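Local coordinates for protein hyperpolarization-activated (Ih) channel (Strongylocentrotus purpuratus, PDB 2PTM) that forms a hyperpolarization-activated (Ih) cation channel, whose carboxy-terminal C-linker and cyclic nucleotide-binding region binds cAMP, at the interface of chains A and B. Residues are numbered along the deposited sequence; one frame, centred on the assembly and turned at random. Chains: chain A/B, Hyperpolarization-activated (Ih) channel.

Contact 1: the interface of chains A and B. Residues chain A 13, 17, 38, 42, 46; chain B 52, 55-56.
Chain B offers the end of its short helix 50-55, where the still helical backbone of B:Glu55 gives way to the extended B:Val56 (phi -117°), to the antiparallel pair of chain A helices 5-23 and 28-42. One carboxylate oxygen then accepts from both an ammonium and a phenol. The oxygen OE1 of B:Glu55 takes the ammonium NZ of A:Lys13 at 2.9 Å on its syn lone pair, a salt bridge. Its anti lone pair receives the phenol OH of A:Tyr38 at 2.5 Å. That ring presents its edge, with OE1 in the ring plane, while the carboxylate stands almost perpendicular to it. A:Lys13 arrives from the opposite direction, its chain bent at chi2, chi3 and chi4 (chi3 -91°), which brings NZ round to the acid. Beside this grip, the phenol OH of A:Tyr42 donates to the backbone O of B:Glu55 at 3.1 Å, and CE of A:Met46 lies over one face of the A:Tyr42 ring, toward its rim. CE1 of A:Tyr38 packs on CG1 of B:Val56 at 3.8 Å. An alanine in place of B:Glu55 would probably leave the ammonium of A:Lys13 without its countercharge and the A:Tyr38 phenol without its acceptor. The site thus docks one C-linker onto its neighbour, and probably helps hold the channel's carboxy-terminal regions together as a tetramer.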
# COMPACT_ATOMS: atom_id res chain seq x y z
N LYS A 13 23.25 -7.19 2.43
CA LYS A 13 22.91 -5.87 1.94
C LYS A 13 24.10 -5.14 1.31
O LYS A 13 24.00 -4.64 0.19
CB LYS A 13 22.35 -5.03 3.09
CG LYS A 13 21.69 -3.73 2.67
CD LYS A 13 20.28 -3.98 2.17
CE LYS A 13 20.26 -4.21 0.67
NZ LYS A 13 20.90 -3.09 -0.07
N VAL A 17 24.74 -3.55 -2.54
CA VAL A 17 24.90 -2.10 -2.65
C VAL A 17 26.12 -1.75 -3.49
O VAL A 17 26.05 -0.91 -4.38
CB VAL A 17 25.00 -1.42 -1.27
CG1 VAL A 17 25.60 -0.02 -1.41
CG2 VAL A 17 23.65 -1.35 -0.60
N TYR A 38 25.93 3.48 5.57
CA TYR A 38 25.50 2.16 6.03
C TYR A 38 26.27 1.76 7.28
O TYR A 38 25.70 1.20 8.21
CB TYR A 38 25.68 1.09 4.96
CG TYR A 38 24.50 0.97 4.01
CD1 TYR A 38 24.47 1.69 2.83
CD2 TYR A 38 23.42 0.14 4.32
CE1 TYR A 38 23.39 1.59 1.97
CE2 TYR A 38 22.34 0.04 3.46
CZ TYR A 38 22.33 0.76 2.29
OH TYR A 38 21.27 0.67 1.42
N TYR A 42 23.99 1.42 10.59
CA TYR A 42 23.68 0.03 10.94
C TYR A 42 24.78 -0.67 11.73
O TYR A 42 24.50 -1.63 12.47
CB TYR A 42 23.28 -0.78 9.69
CG TYR A 42 22.08 -0.21 8.95
CD1 TYR A 42 20.79 -0.38 9.43
CD2 TYR A 42 22.25 0.52 7.77
CE1 TYR A 42 19.69 0.15 8.76
CE2 TYR A 42 21.15 1.05 7.10
CZ TYR A 42 19.88 0.86 7.60
OH TYR A 42 18.80 1.40 6.92
N MET A 46 21.77 -5.51 10.62
CA MET A 46 20.46 -5.03 10.21
C MET A 46 19.36 -5.93 10.74
O MET A 46 19.11 -7.02 10.21
CB MET A 46 20.36 -4.92 8.69
CG MET A 46 21.24 -3.84 8.09
SD MET A 46 21.11 -3.79 6.30
CE MET A 46 19.82 -2.58 6.07
N ILE B 52 17.57 -0.12 -1.95
CA ILE B 52 18.69 0.72 -1.54
C ILE B 52 18.22 2.14 -1.24
O ILE B 52 18.50 2.67 -0.16
CB ILE B 52 19.78 0.75 -2.63
CG1 ILE B 52 20.29 -0.68 -2.88
CG2 ILE B 52 20.90 1.71 -2.24
CD1 ILE B 52 21.05 -0.86 -4.18
N GLU B 55 16.73 2.43 2.13
CA GLU B 55 17.63 2.18 3.26
C GLU B 55 18.50 3.40 3.60
O GLU B 55 19.23 3.40 4.61
CB GLU B 55 18.55 0.98 2.96
CG GLU B 55 17.85 -0.36 2.99
CD GLU B 55 18.49 -1.39 2.07
OE1 GLU B 55 19.65 -1.18 1.65
OE2 GLU B 55 17.83 -2.40 1.75
N VAL B 56 18.42 4.43 2.77
CA VAL B 56 19.32 5.57 2.88
C VAL B 56 18.58 6.86 3.20
O VAL B 56 17.36 6.90 3.29
CB VAL B 56 20.20 5.74 1.60
CG1 VAL B 56 20.99 4.46 1.30
CG2 VAL B 56 19.34 6.11 0.42

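Contact 2: the interface of chains A and B. Residues chain A 30, 33, 100, 103; chain B 57, 59-60, 63.
This is a polar, salt-bridged interface between neighbouring subunits: helix 28-42 of chain A and a loop of its cyclic nucleotide-binding domain face helix 58-68 of chain B. In the four-chain assembly it probably links the C-linker of one subunit both to its neighbour and to its own nucleotide-binding domain. A:Lys33 is the hub. Its side chain runs out nearly straight, CG anti to the backbone N (chi1 177°), and this reach carries the ammonium NZ between two acids. Across the boundary NZ donates to OD2 of B:Asp63 at 2.8 Å, meeting that oxygen nearly along its C-O axis while the two side chains cross at about a right angle. Within chain A the same NZ bonds to OD1 of A:Asp103 at 3.0 Å, on the syn side of the carboxylate and somewhat out of its plane. OD1 of A:Asp103 and OD2 of B:Asp63 lie 5.2 Å apart, and the lysine between them is likely to offset their mutual repulsion.

A second shell steadies the hub. The other oxygen of A:Asp103, OD2, accepts the backbone N of A:Gln100 at 2.9 Å from well above the carboxylate plane. The amide of A:Gln100 then reaches back to helix 28-42, its NE2 donating to the backbone O of A:Lys33, which lies close to the amide plane, so that both ends of the lysine are tied to the loop. On the chain B side, the hydroxyl OG of B:Ser57 accepts the backbone N of B:Ile60 in an almost straight bond (168° at H), an N-cap that secures the start of helix 58-68. B:Ser59 lies against the carboxylate of A:Asp103 by contact. At the far side of the patch, CD1 of A:Leu30 rests 4.0 Å from CB of B:Asp63.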
# COMPACT_ATOMS: atom_id res chain seq x y z
N LEU A 30 30.89 9.54 -3.85
CA LEU A 30 29.50 9.21 -3.56
C LEU A 30 29.36 7.76 -3.08
O LEU A 30 28.55 7.47 -2.21
CB LEU A 30 28.64 9.44 -4.80
CG LEU A 30 27.15 9.14 -4.72
CD1 LEU A 30 26.53 9.74 -3.47
CD2 LEU A 30 26.45 9.67 -5.97
N LYS A 33 30.38 7.92 0.40
CA LYS A 33 29.34 8.53 1.23
C LYS A 33 28.30 7.49 1.62
O LYS A 33 27.87 7.41 2.77
CB LYS A 33 28.66 9.69 0.49
CG LYS A 33 27.51 10.31 1.27
CD LYS A 33 26.97 11.58 0.62
CE LYS A 33 26.04 12.35 1.60
NZ LYS A 33 25.04 13.17 0.89
N GLN A 100 24.17 13.07 7.18
CA GLN A 100 25.63 13.18 7.23
C GLN A 100 26.08 14.63 7.19
O GLN A 100 25.33 15.51 6.78
CB GLN A 100 26.23 12.41 6.05
CG GLN A 100 26.15 10.89 6.25
CD GLN A 100 26.43 10.11 4.99
OE1 GLN A 100 25.67 10.17 4.03
NE2 GLN A 100 27.53 9.34 4.99
N ASP A 103 24.94 17.67 4.79
CA ASP A 103 23.63 17.40 4.19
C ASP A 103 22.65 18.53 4.48
O ASP A 103 22.55 18.99 5.62
CB ASP A 103 23.02 16.11 4.74
CG ASP A 103 23.57 14.86 4.10
OD1 ASP A 103 24.37 14.97 3.14
OD2 ASP A 103 23.19 13.76 4.57
N SER B 57 19.35 7.93 3.38
CA SER B 57 18.78 9.22 3.72
C SER B 57 18.15 9.86 2.49
O SER B 57 18.44 9.45 1.36
CB SER B 57 19.90 10.14 4.21
OG SER B 57 20.81 10.35 3.15
N SER B 59 18.94 12.73 1.49
CA SER B 59 20.09 13.33 0.80
C SER B 59 20.79 12.36 -0.15
O SER B 59 21.12 12.71 -1.30
CB SER B 59 21.11 13.86 1.81
OG SER B 59 20.55 14.92 2.56
N ILE B 60 21.04 11.14 0.31
CA ILE B 60 21.62 10.14 -0.57
C ILE B 60 20.69 9.88 -1.76
O ILE B 60 21.15 9.78 -2.90
CB ILE B 60 21.95 8.84 0.18
CG1 ILE B 60 23.13 9.10 1.13
CG2 ILE B 60 22.25 7.69 -0.81
CD1 ILE B 60 23.49 7.95 2.03
N ASP B 63 21.10 12.73 -4.15
CA ASP B 63 22.41 12.65 -4.79
C ASP B 63 22.43 11.56 -5.85
O ASP B 63 22.93 11.77 -6.96
CB ASP B 63 23.51 12.38 -3.75
CG ASP B 63 23.73 13.55 -2.82
OD1 ASP B 63 23.17 14.64 -3.08
OD2 ASP B 63 24.46 13.39 -1.83

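Contact 1 and contact 2 lie about 13 Å apart, measured between the centres of their C-alpha atoms, and share helix 28-42 of chain A. Of that helix, A:Tyr38 and A:Tyr42 serve the former and A:Leu30 and A:Lys33 the latter. On chain B the two follow directly in sequence: helix 50-55 and B:Val56 belong to contact 1, B:Ser57 and helix 58-68 to contact 2. Helix 28-42, joined at contact 1 by helix 5-23, thus receives two consecutive helices of the neighbour and their short joint. Contact 2 adds the nucleotide-binding domain of chain A, so movement there could plausibly be felt at contact 1.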